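Local coordinates for probable E3 ubiquitin-protein ligase HERC1 (Homo sapiens, PDB 4QT6) that probably acts as an E3 ubiquitin ligase and carries a SPRY (B30.2) domain, a beta-sandwich module that commonly mediates protein recognition, at residues A[36-41]-A[105-110]; A[59-64]-A[134-139]; A[41-46]-A[55-60]. All coordinates share one frame; numbering follows the deposited sequence.

In the fold
The three contacts sample both sheets of the SPRY beta-sandwich and the core between them, and any two of their centres lie about 13 Å apart. Contact 1 pairs strands 38-47 and 103-109 in the seven-stranded sheet; contact 2 pairs strands 55-60 and 137-142 in the six-stranded one. Contact 3 joins the sheets face to face, bringing strand 38-47 against strand 55-60, its centre about 4 Å from that of the chain. It shares W41 with contact 1, and V59 and S60 with contact 2. Along the sequence, 41-46 and 55-60 follow 36-41, then come 59-64, 105-110 and 134-139; contacts 1 and 2 pair distant strands, while the successive 38-47 and 55-60 lie in opposite sheets.

Contact 1: A[36-41]-A[105-110]; sequences SGCYQW and TCVLDM. With ARF (formamide), chain D; ARF (formamide), chain F.
W41 lies against C106, its partner in an antiparallel hydrogen-bonded pair, with both side chains on the face of the sheet that also carries Y39 and L108. From W41 CB, a chi1 of 74° puts CG in the crowded position between the backbone N and the carbonyl carbon, and the indole extends on across C106. W41 NE1 has C106 SG 3.9 Å away, part of an oblique sulfur-aromatic contact with the five-membered ring. W41 CE2 and then CZ2 run close to C106 CB, which is 3.4 Å from W41 CZ2 and sits over the face of the six-membered ring, 15° off its normal, as a CH-pi contact. Farther round, W41 CZ3 meets L108 CB at 3.8 Å, in the ring plane at the edge. These strands, 38-47 and 103-109, are neighbours in the seven-stranded antiparallel sheet of the SPRY beta-sandwich. Y39 N donates to L108 O at 2.9 Å, and L108 N returns a bond to Y39 O. In the non-hydrogen-bonded pair of Q40 and V107, Q40 CA instead makes a CA-H...O contact with C106 O. Past the strand ends M110 N bonds to G37 O at 2.7 Å, with an N-H...O angle of 136°. The Y39 ring leads away from L108: the O of one formamide (chain D) stands 3.6 Å above one face, and a second (chain F) donates from N to Y39 OH at 3.2 Å.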
# COMPACT_ATOMS: atom_id res chain seq x y z
N SER A 36 -7.02 -12.81 -10.68
CA SER A 36 -6.86 -14.24 -10.38
C SER A 36 -5.38 -14.53 -10.11
O SER A 36 -4.51 -13.64 -10.20
CB SER A 36 -7.38 -15.10 -11.53
OG SER A 36 -6.60 -14.97 -12.70
N GLY A 37 -5.08 -15.79 -9.81
CA GLY A 37 -3.69 -16.19 -9.70
C GLY A 37 -2.97 -15.48 -8.56
O GLY A 37 -3.54 -15.29 -7.48
N CYS A 38 -1.71 -15.12 -8.81
CA CYS A 38 -0.86 -14.51 -7.80
C CYS A 38 0.02 -13.46 -8.51
O CYS A 38 0.48 -13.67 -9.62
CB CYS A 38 -0.01 -15.59 -7.07
SG CYS A 38 1.02 -15.07 -5.66
N TYR A 39 0.19 -12.31 -7.85
CA TYR A 39 1.04 -11.24 -8.37
C TYR A 39 1.88 -10.71 -7.24
O TYR A 39 1.38 -10.45 -6.15
CB TYR A 39 0.22 -10.12 -8.95
CG TYR A 39 1.02 -8.94 -9.47
CD1 TYR A 39 1.95 -9.10 -10.49
CD2 TYR A 39 0.82 -7.67 -8.95
CE1 TYR A 39 2.67 -8.04 -10.98
CE2 TYR A 39 1.54 -6.59 -9.43
CZ TYR A 39 2.46 -6.78 -10.45
OH TYR A 39 3.18 -5.71 -10.95
N GLN A 40 3.17 -10.56 -7.53
CA GLN A 40 4.14 -10.04 -6.57
C GLN A 40 4.76 -8.73 -7.12
O GLN A 40 5.03 -8.63 -8.32
CB GLN A 40 5.20 -11.11 -6.37
CG GLN A 40 6.12 -10.91 -5.20
CD GLN A 40 7.07 -12.07 -5.00
OE1 GLN A 40 6.75 -13.22 -5.31
NE2 GLN A 40 8.26 -11.78 -4.52
N TRP A 41 4.96 -7.75 -6.25
CA TRP A 41 5.61 -6.50 -6.63
C TRP A 41 6.24 -5.87 -5.38
O TRP A 41 6.13 -6.43 -4.28
CB TRP A 41 4.62 -5.53 -7.30
CG TRP A 41 3.68 -4.92 -6.32
CD1 TRP A 41 3.77 -3.68 -5.78
CD2 TRP A 41 2.51 -5.53 -5.76
NE1 TRP A 41 2.75 -3.48 -4.92
CE2 TRP A 41 1.94 -4.58 -4.89
CE3 TRP A 41 1.87 -6.77 -5.92
CZ2 TRP A 41 0.78 -4.82 -4.15
CZ3 TRP A 41 0.72 -7.02 -5.18
CH2 TRP A 41 0.18 -6.04 -4.30
N THR A 105 8.02 -5.94 -0.18
CA THR A 105 7.49 -6.90 -1.13
C THR A 105 6.06 -7.22 -0.76
O THR A 105 5.76 -7.50 0.41
CB THR A 105 8.31 -8.21 -1.11
OG1 THR A 105 9.69 -7.92 -1.41
CG2 THR A 105 7.76 -9.22 -2.10
N CYS A 106 5.18 -7.21 -1.75
CA CYS A 106 3.78 -7.51 -1.55
C CYS A 106 3.47 -8.72 -2.41
O CYS A 106 3.85 -8.77 -3.58
CB CYS A 106 2.90 -6.33 -2.00
SG CYS A 106 3.38 -4.75 -1.25
N VAL A 107 2.79 -9.70 -1.82
CA VAL A 107 2.33 -10.87 -2.54
C VAL A 107 0.82 -10.96 -2.42
O VAL A 107 0.31 -11.12 -1.31
CB VAL A 107 2.95 -12.17 -1.99
CG1 VAL A 107 2.52 -13.34 -2.85
CG2 VAL A 107 4.47 -12.08 -2.00
N LEU A 108 0.14 -10.77 -3.53
CA LEU A 108 -1.31 -10.85 -3.60
C LEU A 108 -1.67 -12.16 -4.27
O LEU A 108 -1.50 -12.33 -5.48
CB LEU A 108 -1.89 -9.66 -4.37
CG LEU A 108 -3.39 -9.71 -4.59
CD1 LEU A 108 -4.15 -9.72 -3.26
CD2 LEU A 108 -3.81 -8.56 -5.50
N ASP A 109 -2.18 -13.09 -3.46
CA ASP A 109 -2.51 -14.44 -3.93
C ASP A 109 -4.02 -14.58 -3.99
O ASP A 109 -4.68 -14.81 -2.97
CB ASP A 109 -1.87 -15.48 -2.99
CG ASP A 109 -1.97 -16.90 -3.52
OD1 ASP A 109 -2.87 -17.15 -4.34
OD2 ASP A 109 -1.14 -17.74 -3.12
N MSE A 110 -4.57 -14.39 -5.18
CA MSE A 110 -6.02 -14.36 -5.36
C MSE A 110 -6.63 -15.74 -5.39
O MSE A 110 -7.86 -15.88 -5.29
CB MSE A 110 -6.42 -13.62 -6.63
CG MSE A 110 -5.83 -12.22 -6.75
SE MSE A 110 -6.82 -11.05 -5.53
CE MSE A 110 -8.43 -10.91 -6.65
N ARF D . -1.72 -8.15 -12.92
C ARF D . -0.54 -7.55 -13.00
O ARF D . -0.43 -6.39 -12.61
N ARF F . 1.61 -2.91 -10.74
C ARF F . 2.58 -2.05 -11.12
O ARF F . 2.26 -0.93 -11.49

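Contact 2: A[59-64]-A[134-139]; sequences VSRWPV and AELYPC
S60 and Y137 form an antiparallel hydrogen-bonded pair, each backbone N reaching the other's O at 2.9 Å, and V59 lies opposite P138 in the adjoining non-hydrogen-bonded pair. This joins strands 55-60 and 137-142, adjacent in the six-stranded sheet of the SPRY beta-sandwich. Beyond the pair the segments diverge, and one water bridges them by accepting from W62 N and donating to E135 O. L136 packs its CD2 branch 3.5 Å from S60 C, while its CD1 meets V59 CG2 at 4.1 Å, the two side chains crossing at about a right angle. The Y137 ring turns its edge to the S60 carbonyl, whose O lies in the ring plane 3.5 Å from CD1, and W62 CB approaches Y137 CE1 obliquely at 3.6 Å. An alanine in place of Y137 would remove the ring and probably leave W62 CB and S60 O without their aromatic neighbour, opening a gap there. S60 OG donates to O of the next residue, R61, in the carbonyl plane on a lone pair. With chi1 at 72°, C139 SG stands between its own backbone N and carbonyl carbon and comes within 3.4 Å of V59 C.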
# COMPACT_ATOMS: atom_id res chain seq x y z
N VAL A 59 -3.26 -3.11 -0.84
CA VAL A 59 -4.14 -3.25 -2.00
C VAL A 59 -5.52 -2.66 -1.70
O VAL A 59 -5.90 -2.55 -0.52
CB VAL A 59 -4.27 -4.72 -2.45
CG1 VAL A 59 -2.95 -5.22 -3.01
CG2 VAL A 59 -4.75 -5.61 -1.30
N SER A 60 -6.22 -2.29 -2.75
CA SER A 60 -7.53 -1.64 -2.66
C SER A 60 -8.48 -2.11 -3.73
O SER A 60 -8.09 -2.39 -4.88
CB SER A 60 -7.38 -0.13 -2.80
OG SER A 60 -8.61 0.54 -2.57
N ARG A 61 -9.76 -2.12 -3.36
CA ARG A 61 -10.85 -2.13 -4.31
C ARG A 61 -10.97 -0.81 -5.03
O ARG A 61 -10.48 0.23 -4.54
CB ARG A 61 -12.17 -2.35 -3.57
CG ARG A 61 -12.30 -3.71 -2.96
CD ARG A 61 -13.64 -3.80 -2.24
NE ARG A 61 -13.97 -5.20 -1.97
CZ ARG A 61 -13.83 -5.82 -0.81
NH1 ARG A 61 -13.39 -5.22 0.30
NH2 ARG A 61 -14.20 -7.09 -0.75
N TRP A 62 -11.66 -0.81 -6.16
CA TRP A 62 -12.04 0.41 -6.85
C TRP A 62 -13.51 0.30 -7.25
O TRP A 62 -13.88 -0.73 -7.83
CB TRP A 62 -11.17 0.61 -8.08
CG TRP A 62 -11.48 1.90 -8.77
CD1 TRP A 62 -12.10 2.05 -9.97
CD2 TRP A 62 -11.16 3.21 -8.31
NE1 TRP A 62 -12.20 3.39 -10.28
CE2 TRP A 62 -11.63 4.12 -9.27
CE3 TRP A 62 -10.53 3.70 -7.17
CZ2 TRP A 62 -11.49 5.49 -9.13
CZ3 TRP A 62 -10.39 5.06 -7.03
CH2 TRP A 62 -10.85 5.94 -8.01
N PRO A 63 -14.35 1.31 -6.98
CA PRO A 63 -14.02 2.58 -6.35
C PRO A 63 -13.73 2.51 -4.85
O PRO A 63 -14.02 1.52 -4.20
CB PRO A 63 -15.30 3.41 -6.58
CG PRO A 63 -16.37 2.40 -6.64
CD PRO A 63 -15.77 1.24 -7.38
N VAL A 64 -13.10 3.56 -4.34
CA VAL A 64 -12.79 3.71 -2.93
C VAL A 64 -13.91 4.55 -2.31
O VAL A 64 -14.20 5.66 -2.78
CB VAL A 64 -11.44 4.42 -2.75
CG1 VAL A 64 -11.20 4.86 -1.31
CG2 VAL A 64 -10.32 3.49 -3.22
N ALA A 134 -13.01 -9.33 -5.77
CA ALA A 134 -12.83 -9.93 -7.07
C ALA A 134 -11.65 -9.33 -7.81
O ALA A 134 -11.00 -10.04 -8.59
CB ALA A 134 -14.08 -9.77 -7.90
N GLU A 135 -11.44 -8.03 -7.64
CA GLU A 135 -10.34 -7.34 -8.32
C GLU A 135 -9.68 -6.38 -7.35
O GLU A 135 -10.35 -5.62 -6.65
CB GLU A 135 -10.86 -6.59 -9.54
CG GLU A 135 -9.77 -5.85 -10.31
CD GLU A 135 -10.10 -5.57 -11.76
OE1 GLU A 135 -11.27 -5.66 -12.16
OE2 GLU A 135 -9.14 -5.28 -12.52
N LEU A 136 -8.35 -6.41 -7.32
CA LEU A 136 -7.59 -5.59 -6.37
C LEU A 136 -6.45 -4.90 -7.06
O LEU A 136 -5.85 -5.42 -8.02
CB LEU A 136 -7.07 -6.40 -5.18
CG LEU A 136 -8.17 -6.82 -4.19
CD1 LEU A 136 -7.64 -7.83 -3.17
CD2 LEU A 136 -8.71 -5.58 -3.48
N TYR A 137 -6.16 -3.69 -6.58
CA TYR A 137 -5.08 -2.88 -7.15
C TYR A 137 -4.07 -2.60 -6.07
O TYR A 137 -4.43 -2.20 -4.97
CB TYR A 137 -5.60 -1.52 -7.65
CG TYR A 137 -6.65 -1.61 -8.70
CD1 TYR A 137 -7.99 -1.90 -8.36
CD2 TYR A 137 -6.34 -1.40 -10.03
CE1 TYR A 137 -8.95 -1.99 -9.34
CE2 TYR A 137 -7.32 -1.50 -11.01
CZ TYR A 137 -8.62 -1.78 -10.64
OH TYR A 137 -9.57 -1.86 -11.65
N PRO A 138 -2.78 -2.74 -6.38
CA PRO A 138 -1.75 -2.15 -5.50
C PRO A 138 -2.07 -0.70 -5.16
O PRO A 138 -2.56 0.04 -6.02
CB PRO A 138 -0.47 -2.27 -6.34
CG PRO A 138 -0.72 -3.44 -7.22
CD PRO A 138 -2.18 -3.41 -7.56
N CYS A 139 -1.85 -0.31 -3.91
CA CYS A 139 -2.17 1.05 -3.46
C CYS A 139 -1.28 1.55 -2.37
O CYS A 139 -0.63 0.80 -1.68
CB CYS A 139 -3.61 1.16 -2.97
SG CYS A 139 -3.94 0.36 -1.40
O HOH W 1 -11.87 -3.37 -7.44

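Contact 3: A[41-46]-A[55-60]; sequences WKFYIV and TCVGVS
The hydrophobic core between the two sheets of the SPRY beta-sandwich is formed here by W41 and F43 on one side and V57, G58 and V59 on the other. The short strand segments 41-46 and 55-60 run nearly antiparallel, at 160°, yet their axes come no closer than 8.8 Å: they belong to different sheets, and side chains fill the distance. F43 reaches across toward V57, the two side chains lying alongside but pointing opposite ways. With CG anti to the carbonyl carbon, F43 brings its CD2 to 3.5 Å from V57 CB and about equally far from both V57 methyls, an oblique approach to the ring. At the rim, in the ring plane, F43 CE2 is 3.9 Å from G58 O. The same carbonyl oxygen lies in the plane of the W41 indole, near CZ2, so one acceptor faces two aromatic edges; C139 N is its probable hydrogen-bond donor. G58 has backbone angles (166°/-138°) at which a CB would collide with the carbonyl O of V57, which favours glycine. Farther along, W41 CH2 meets V59 CG1 at 3.5 Å, the side chains crossing obliquely with the methyl at the indole edge. The two aromatics also pack on each other edge-to-face: W41 NE1 stands 3.3 Å above one face of F43, offset toward its rim. Around this cluster, P138 of strand 137-142 packs on both W41 and F43 from the six-stranded sheet, and V140 on F43. From the seven-stranded sheet, strand 103-109 supplies C106 to both rings and L108 to W41, while strand 150-154 adds I153 against both and V151 against F43.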
# COMPACT_ATOMS: atom_id res chain seq x y z
N TRP A 41 4.96 -7.75 -6.25
CA TRP A 41 5.61 -6.50 -6.63
C TRP A 41 6.24 -5.87 -5.38
O TRP A 41 6.13 -6.43 -4.28
CB TRP A 41 4.62 -5.53 -7.30
CG TRP A 41 3.68 -4.92 -6.32
CD1 TRP A 41 3.77 -3.68 -5.78
CD2 TRP A 41 2.51 -5.53 -5.76
NE1 TRP A 41 2.75 -3.48 -4.92
CE2 TRP A 41 1.94 -4.58 -4.89
CE3 TRP A 41 1.87 -6.77 -5.92
CZ2 TRP A 41 0.78 -4.82 -4.15
CZ3 TRP A 41 0.72 -7.02 -5.18
CH2 TRP A 41 0.18 -6.04 -4.30
N LYS A 42 6.90 -4.73 -5.55
CA LYS A 42 7.47 -4.03 -4.42
C LYS A 42 7.07 -2.57 -4.38
O LYS A 42 6.80 -1.96 -5.40
CB LYS A 42 9.01 -4.11 -4.43
CG LYS A 42 9.54 -5.52 -4.30
CD LYS A 42 11.04 -5.54 -4.29
CE LYS A 42 11.55 -6.95 -4.05
NZ LYS A 42 13.01 -7.03 -4.33
N PHE A 43 6.95 -2.04 -3.17
CA PHE A 43 6.94 -0.60 -2.96
C PHE A 43 8.27 -0.18 -2.40
O PHE A 43 8.83 -0.89 -1.56
CB PHE A 43 5.83 -0.20 -1.99
CG PHE A 43 4.45 -0.30 -2.57
CD1 PHE A 43 4.07 0.52 -3.62
CD2 PHE A 43 3.51 -1.13 -2.02
CE1 PHE A 43 2.80 0.47 -4.15
CE2 PHE A 43 2.22 -1.18 -2.53
CZ PHE A 43 1.86 -0.36 -3.57
N TYR A 44 8.77 0.97 -2.86
CA TYR A 44 10.02 1.53 -2.35
C TYR A 44 9.68 2.90 -1.78
O TYR A 44 9.04 3.73 -2.45
CB TYR A 44 11.05 1.63 -3.46
CG TYR A 44 12.29 2.34 -3.03
CD1 TYR A 44 13.18 1.74 -2.16
CD2 TYR A 44 12.55 3.63 -3.47
CE1 TYR A 44 14.34 2.40 -1.75
CE2 TYR A 44 13.70 4.30 -3.06
CZ TYR A 44 14.58 3.67 -2.20
OH TYR A 44 15.74 4.31 -1.80
N ILE A 45 10.08 3.13 -0.53
CA ILE A 45 9.73 4.38 0.15
C ILE A 45 10.76 5.47 -0.21
O ILE A 45 11.90 5.51 0.31
CB ILE A 45 9.58 4.23 1.68
CG1 ILE A 45 8.72 2.99 2.04
CG2 ILE A 45 9.00 5.49 2.28
CD1 ILE A 45 7.33 2.98 1.49
N VAL A 46 10.36 6.35 -1.12
CA VAL A 46 11.28 7.36 -1.66
C VAL A 46 11.55 8.47 -0.64
O VAL A 46 12.69 8.93 -0.47
CB VAL A 46 10.75 7.95 -2.98
CG1 VAL A 46 11.58 9.14 -3.41
CG2 VAL A 46 10.77 6.91 -4.10
N THR A 55 2.50 6.93 5.99
CA THR A 55 2.18 6.06 4.84
C THR A 55 1.67 4.69 5.27
O THR A 55 2.21 4.09 6.22
CB THR A 55 3.46 5.82 4.03
OG1 THR A 55 3.93 7.08 3.55
CG2 THR A 55 3.24 4.86 2.85
N CYS A 56 0.72 4.17 4.50
CA CYS A 56 0.40 2.74 4.50
C CYS A 56 0.49 2.24 3.06
O CYS A 56 0.23 3.01 2.14
CB CYS A 56 -1.01 2.45 4.96
SG CYS A 56 -1.37 2.93 6.68
N VAL A 57 0.85 0.98 2.88
CA VAL A 57 0.85 0.36 1.54
C VAL A 57 -0.01 -0.87 1.55
O VAL A 57 -0.26 -1.44 2.60
CB VAL A 57 2.27 0.01 1.07
CG1 VAL A 57 3.15 1.25 1.15
CG2 VAL A 57 2.90 -1.15 1.87
N GLY A 58 -0.49 -1.29 0.40
CA GLY A 58 -1.26 -2.52 0.36
C GLY A 58 -2.01 -2.66 -0.94
O GLY A 58 -1.45 -2.42 -2.01
N VAL A 59 -3.26 -3.11 -0.84
CA VAL A 59 -4.14 -3.25 -2.00
C VAL A 59 -5.52 -2.66 -1.70
O VAL A 59 -5.90 -2.55 -0.52
CB VAL A 59 -4.27 -4.72 -2.45
CG1 VAL A 59 -2.95 -5.22 -3.01
CG2 VAL A 59 -4.75 -5.61 -1.30
N SER A 60 -6.22 -2.29 -2.75
CA SER A 60 -7.53 -1.64 -2.66
C SER A 60 -8.48 -2.11 -3.73
O SER A 60 -8.09 -2.39 -4.88
CB SER A 60 -7.38 -0.13 -2.80
OG SER A 60 -8.61 0.54 -2.57